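PDB 6RW0: protein angel homolog 2, which acts as a 2',3'-cyclic phosphatase of the CCR4 deadenylase family and probably binds mRNA 3'-untranslated regions. Local coordinates for residues V352-I366 and S415-L427. Sequence-based numbering, arbitrary orientation.
Sequences VTTCHSRSAITVDYI and SSDHLPLLAKFRL
Two donors grip OD2 of Asp-364. His-418 ND1 reaches it at 2.7 Å, on the syn lone pair. This bond is nearly straight, at 166°, and lies in the imidazole plane. Thr-353 OG1 donates to the same oxygen from the anti side, also at 2.7 Å. The carboxylate meets the edge of the ring, and its plane is turned 74° from it. Thr-353 OG1 sits between its own backbone N and carbonyl carbon (chi1 68°). There it also accepts from Val-363 N, which fixes its place between that amide and the carboxylate.

Thr-354 covers one face of the His-418 ring. Its CB makes a CH-pi contact 3.8 Å from the ring centroid, while Val-363 CG2 meets the edge at CE1. Were Asp-364 replaced by an alanine, His-418 ND1 and Thr-353 OG1 would probably lose their shared acceptor and the imidazole would be freer to turn.

The backbones join at a single bridge between Thr-354 and His-418. Leu-419 N donates to Thr-353 O, and Asp-417 O accepts from both Cys-355 N and Thr-354 OG1. OD2 of Asp-417 bonds to Tyr-72 OH.

Further along, strands 364-366 and 421-427 run nearly parallel; their axes come within 7.7 Å at the nearest. Leu-421 CD1 packs on Asp-364 CB, and Ile-366 CD1 rests on Leu-421 CB at 3.8 Å. Ile-366 CG2 touches the edge of Phe-425 at CZ.

These strands belong to the two facing sheets of the DNase I-like sandwich. The side chain of His-418 lies about 4 Å from the bound magnesium ion (nearest atoms), with Asp-364 on its ND1 side, consistent with the active-site histidine of the endonuclease/exonuclease/phosphatase fold.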
loop_
_atom_site.group_PDB
_atom_site.type_symbol
_atom_site.label_atom_id
_atom_site.label_comp_id
_atom_site.label_asym_id
_atom_site.label_seq_id
_atom_site.Cartn_x
_atom_site.Cartn_y
_atom_site.Cartn_z
ATOM N N VAL A 352 1.150 13.481 -6.337
ATOM C CA VAL A 352 1.924 13.037 -5.184
ATOM C C VAL A 352 0.965 12.476 -4.144
ATOM O O VAL A 352 -0.220 12.826 -4.112
ATOM C CB VAL A 352 2.829 14.132 -4.567
ATOM C CG1 VAL A 352 3.776 14.682 -5.618
ATOM C CG2 VAL A 352 1.996 15.228 -3.920
ATOM N N THR A 353 1.477 11.558 -3.323
ATOM C CA THR A 353 0.733 10.988 -2.201
ATOM C C THR A 353 1.402 11.251 -0.857
ATOM O O THR A 353 0.832 10.888 0.178
ATOM C CB THR A 353 0.500 9.474 -2.379
ATOM O OG1 THR A 353 1.732 8.741 -2.290
ATOM C CG2 THR A 353 -0.172 9.183 -3.705
ATOM N N THR A 354 2.587 11.862 -0.838
ATOM C CA THR A 354 3.312 12.188 0.391
ATOM C C THR A 354 4.081 13.475 0.146
ATOM O O THR A 354 4.487 13.749 -0.983
ATOM C CB THR A 354 4.221 11.016 0.793
ATOM O OG1 THR A 354 4.773 11.247 2.095
ATOM C CG2 THR A 354 5.371 10.825 -0.180
ATOM N N CYS A 355 4.252 14.291 1.196
ATOM C CA CYS A 355 4.914 15.593 1.013
ATOM C C CYS A 355 5.458 16.121 2.343
ATOM O O CYS A 355 4.769 16.859 3.053
ATOM C CB CYS A 355 4.000 16.633 0.392
ATOM S SG CYS A 355 4.798 18.258 0.057
ATOM N N HIS A 356 6.721 15.815 2.625
ATOM C CA HIS A 356 7.373 16.368 3.806
ATOM C C HIS A 356 8.651 17.101 3.419
ATOM O O HIS A 356 8.862 17.387 2.236
ATOM C CB HIS A 356 7.578 15.307 4.894
ATOM C CG HIS A 356 8.401 14.129 4.479
ATOM N ND1 HIS A 356 9.637 14.248 3.887
ATOM C CD2 HIS A 356 8.178 12.799 4.625
ATOM C CE1 HIS A 356 10.137 13.043 3.667
ATOM N NE2 HIS A 356 9.270 12.148 4.106
ATOM N N SER A 357 9.495 17.431 4.382
ATOM C CA SER A 357 10.675 18.297 4.154
ATOM C C SER A 357 11.634 17.682 3.133
ATOM O O SER A 357 12.341 18.437 2.523
ATOM C CB SER A 357 11.382 18.617 5.442
ATOM O OG SER A 357 10.673 19.591 6.191
ATOM N N ARG A 358 11.706 16.361 3.002
ATOM C CA ARG A 358 12.701 15.757 2.090
ATOM C C ARG A 358 12.079 15.004 0.914
ATOM O O ARG A 358 12.845 14.515 0.111
ATOM C CB ARG A 358 13.610 14.841 2.912
ATOM C CG ARG A 358 14.428 15.594 3.949
ATOM C CD ARG A 358 15.475 14.740 4.644
ATOM N NE ARG A 358 16.496 14.248 3.737
ATOM C CZ ARG A 358 17.624 14.882 3.465
ATOM N NH1 ARG A 358 17.875 16.064 3.994
ATOM N NH2 ARG A 358 18.497 14.326 2.652
ATOM N N SER A 359 10.764 14.895 0.797
ATOM C CA SER A 359 10.163 14.075 -0.279
ATOM C C SER A 359 8.759 14.543 -0.669
ATOM O O SER A 359 7.981 14.791 0.208
ATOM C CB SER A 359 10.121 12.627 0.196
ATOM O OG SER A 359 9.760 11.753 -0.836
ATOM N N ALA A 360 8.470 14.593 -1.965
ATOM C CA ALA A 360 7.104 14.786 -2.470
ATOM C C ALA A 360 6.945 13.944 -3.735
ATOM O O ALA A 360 7.379 14.347 -4.822
ATOM C CB ALA A 360 6.805 16.254 -2.749
ATOM N N ILE A 361 6.308 12.781 -3.594
ATOM C CA ILE A 361 6.260 11.755 -4.628
ATOM C C ILE A 361 4.990 10.931 -4.426
ATOM O O ILE A 361 4.327 11.009 -3.386
ATOM C CB ILE A 361 7.506 10.828 -4.601
ATOM C CG1 ILE A 361 7.737 10.277 -3.187
ATOM C CG2 ILE A 361 8.757 11.536 -5.150
ATOM C CD1 ILE A 361 8.924 9.320 -3.071
ATOM N N THR A 362 4.642 10.125 -5.428
ATOM C CA THR A 362 3.655 9.064 -5.247
ATOM C C THR A 362 4.405 7.807 -4.810
ATOM O O THR A 362 5.305 7.350 -5.524
ATOM C CB THR A 362 2.889 8.767 -6.537
ATOM O OG1 THR A 362 1.868 9.749 -6.765
ATOM C CG2 THR A 362 2.206 7.389 -6.465
ATOM N N VAL A 363 4.040 7.263 -3.640
ATOM C CA VAL A 363 4.507 5.955 -3.189
ATOM C C VAL A 363 3.351 5.062 -2.754
ATOM O O VAL A 363 3.568 3.893 -2.427
ATOM C CB VAL A 363 5.542 6.057 -2.046
ATOM C CG1 VAL A 363 6.818 6.660 -2.572
ATOM C CG2 VAL A 363 4.971 6.830 -0.855
ATOM N N ASP A 364 2.140 5.606 -2.703
ATOM C CA ASP A 364 0.954 4.869 -2.278
ATOM C C ASP A 364 0.099 4.531 -3.488
ATOM O O ASP A 364 -0.010 5.333 -4.419
ATOM C CB ASP A 364 0.114 5.714 -1.322
ATOM C CG ASP A 364 0.889 6.154 -0.104
ATOM O OD1 ASP A 364 1.069 5.323 0.810
ATOM O OD2 ASP A 364 1.353 7.321 -0.061
ATOM N N TYR A 365 -0.515 3.342 -3.465
ATOM C CA TYR A 365 -1.289 2.847 -4.594
ATOM C C TYR A 365 -2.504 2.061 -4.132
ATOM O O TYR A 365 -2.511 1.452 -3.060
ATOM C CB TYR A 365 -0.437 1.893 -5.461
ATOM C CG TYR A 365 0.823 2.539 -5.970
ATOM C CD1 TYR A 365 0.818 3.233 -7.161
ATOM C CD2 TYR A 365 2.007 2.500 -5.242
ATOM C CE1 TYR A 365 1.950 3.859 -7.638
ATOM C CE2 TYR A 365 3.148 3.130 -5.712
ATOM C CZ TYR A 365 3.108 3.815 -6.901
ATOM O OH TYR A 365 4.232 4.443 -7.355
ATOM N N ILE A 366 -3.521 2.035 -4.995
ATOM C CA ILE A 366 -4.559 1.009 -4.969
ATOM C C ILE A 366 -4.488 0.304 -6.316
ATOM O O ILE A 366 -4.771 0.913 -7.358
ATOM C CB ILE A 366 -5.962 1.577 -4.720
ATOM C CG1 ILE A 366 -6.056 2.303 -3.374
ATOM C CG2 ILE A 366 -6.970 0.423 -4.739
ATOM C CD1 ILE A 366 -7.359 3.072 -3.138
ATOM N N SER A 415 -3.634 15.521 8.654
ATOM C CA SER A 415 -2.828 15.158 9.816
ATOM C C SER A 415 -1.926 13.949 9.596
ATOM O O SER A 415 -1.408 13.386 10.567
ATOM C CB SER A 415 -3.701 14.990 11.062
ATOM O OG SER A 415 -4.073 16.268 11.563
ATOM N N SER A 416 -1.668 13.580 8.347
ATOM C CA SER A 416 -0.601 12.655 8.011
ATOM C C SER A 416 0.335 13.315 7.001
ATOM O O SER A 416 -0.020 14.316 6.369
ATOM C CB SER A 416 -1.176 11.361 7.427
ATOM O OG SER A 416 -0.123 10.551 6.967
ATOM N N ASP A 417 1.548 12.768 6.869
ATOM C CA ASP A 417 2.434 13.168 5.778
ATOM C C ASP A 417 2.083 12.476 4.465
ATOM O O ASP A 417 2.748 12.727 3.453
ATOM C CB ASP A 417 3.930 13.053 6.126
ATOM C CG ASP A 417 4.377 11.657 6.469
ATOM O OD1 ASP A 417 3.529 10.785 6.710
ATOM O OD2 ASP A 417 5.613 11.446 6.504
ATOM N N HIS A 418 1.043 11.650 4.450
ATOM C CA HIS A 418 0.489 11.110 3.221
ATOM C C HIS A 418 -0.944 11.586 3.041
ATOM O O HIS A 418 -1.612 12.006 3.993
ATOM C CB HIS A 418 0.450 9.574 3.225
ATOM C CG HIS A 418 1.793 8.936 3.292
ATOM N ND1 HIS A 418 2.294 8.138 2.285
ATOM C CD2 HIS A 418 2.754 8.990 4.242
ATOM C CE1 HIS A 418 3.503 7.724 2.616
ATOM N NE2 HIS A 418 3.809 8.232 3.799
ATOM N N LEU A 419 -1.430 11.512 1.768
ATOM C CA LEU A 419 -2.841 11.700 1.494
ATOM C C LEU A 419 -3.551 10.357 1.410
ATOM O O LEU A 419 -2.965 9.367 0.956
ATOM C CB LEU A 419 -3.017 12.378 0.136
ATOM C CG LEU A 419 -2.463 13.792 0.017
ATOM C CD1 LEU A 419 -2.572 14.283 -1.428
ATOM C CD2 LEU A 419 -3.191 14.734 0.935
ATOM N N PRO A 420 -4.820 10.282 1.818
ATOM C CA PRO A 420 -5.578 9.040 1.615
ATOM C C PRO A 420 -5.986 8.872 0.160
ATOM O O PRO A 420 -6.369 9.835 -0.510
ATOM C CB PRO A 420 -6.803 9.214 2.520
ATOM C CG PRO A 420 -6.988 10.702 2.606
ATOM C CD PRO A 420 -5.602 11.300 2.553
ATOM N N LEU A 421 -5.912 7.638 -0.321
ATOM C CA LEU A 421 -6.386 7.249 -1.643
ATOM C C LEU A 421 -7.756 6.616 -1.467
ATOM O O LEU A 421 -8.005 5.937 -0.464
ATOM C CB LEU A 421 -5.422 6.234 -2.257
ATOM C CG LEU A 421 -4.132 6.793 -2.870
ATOM C CD1 LEU A 421 -3.239 7.497 -1.866
ATOM C CD2 LEU A 421 -3.344 5.672 -3.575
ATOM N N LEU A 422 -8.654 6.840 -2.423
ATOM C CA LEU A 422 -10.010 6.328 -2.286
ATOM C C LEU A 422 -10.560 5.991 -3.655
ATOM O O LEU A 422 -10.455 6.797 -4.586
ATOM C CB LEU A 422 -10.893 7.363 -1.583
ATOM C CG LEU A 422 -12.348 6.998 -1.296
ATOM C CD1 LEU A 422 -12.505 5.857 -0.299
ATOM C CD2 LEU A 422 -13.086 8.257 -0.790
ATOM N N ALA A 423 -11.165 4.809 -3.764
ATOM C CA ALA A 423 -11.736 4.334 -5.010
ATOM C C ALA A 423 -13.089 3.703 -4.741
ATOM O O ALA A 423 -13.312 3.111 -3.680
ATOM C CB ALA A 423 -10.840 3.270 -5.642
ATOM N N LYS A 424 -13.970 3.782 -5.734
ATOM C CA LYS A 424 -15.216 3.026 -5.723
ATOM C C LYS A 424 -15.187 2.017 -6.862
ATOM O O LYS A 424 -14.934 2.388 -8.016
ATOM C CB LYS A 424 -16.449 3.909 -5.859
ATOM C CG LYS A 424 -17.731 3.092 -5.693
ATOM C CD LYS A 424 -18.939 3.942 -5.324
ATOM C CE LYS A 424 -20.170 3.471 -6.081
ATOM N NZ LYS A 424 -21.435 3.950 -5.472
ATOM N N PHE A 425 -15.464 0.770 -6.523
ATOM C CA PHE A 425 -15.417 -0.354 -7.475
ATOM C C PHE A 425 -16.796 -0.984 -7.660
ATOM O O PHE A 425 -17.627 -0.871 -6.795
ATOM C CB PHE A 425 -14.484 -1.455 -6.969
ATOM C CG PHE A 425 -13.032 -1.070 -6.906
ATOM C CD1 PHE A 425 -12.282 -0.895 -8.049
ATOM C CD2 PHE A 425 -12.414 -0.898 -5.687
ATOM C CE1 PHE A 425 -10.951 -0.535 -7.974
ATOM C CE2 PHE A 425 -11.088 -0.533 -5.619
ATOM C CZ PHE A 425 -10.359 -0.360 -6.758
ATOM N N ARG A 426 -16.974 -1.640 -8.793
ATOM C CA ARG A 426 -18.188 -2.411 -9.093
ATOM C C ARG A 426 -17.782 -3.850 -9.417
ATOM O O ARG A 426 -16.935 -4.033 -10.254
ATOM C CB ARG A 426 -18.932 -1.844 -10.302
ATOM C CG ARG A 426 -20.069 -2.739 -10.766
ATOM C CD ARG A 426 -21.144 -1.973 -11.507
ATOM N NE ARG A 426 -21.767 -0.988 -10.663
ATOM C CZ ARG A 426 -22.369 0.099 -11.113
ATOM N NH1 ARG A 426 -22.484 0.292 -12.407
ATOM N NH2 ARG A 426 -22.862 0.981 -10.277
ATOM N N LEU A 427 -18.381 -4.829 -8.763
ATOM C CA LEU A 427 -18.218 -6.232 -9.159
ATOM C C LEU A 427 -19.508 -6.588 -9.905
ATOM O O LEU A 427 -20.545 -6.551 -9.289
ATOM C CB LEU A 427 -18.043 -7.093 -7.916
ATOM C CG LEU A 427 -18.063 -8.591 -8.174
ATOM C CD1 LEU A 427 -16.958 -8.987 -9.124
ATOM C CD2 LEU A 427 -17.970 -9.351 -6.872
#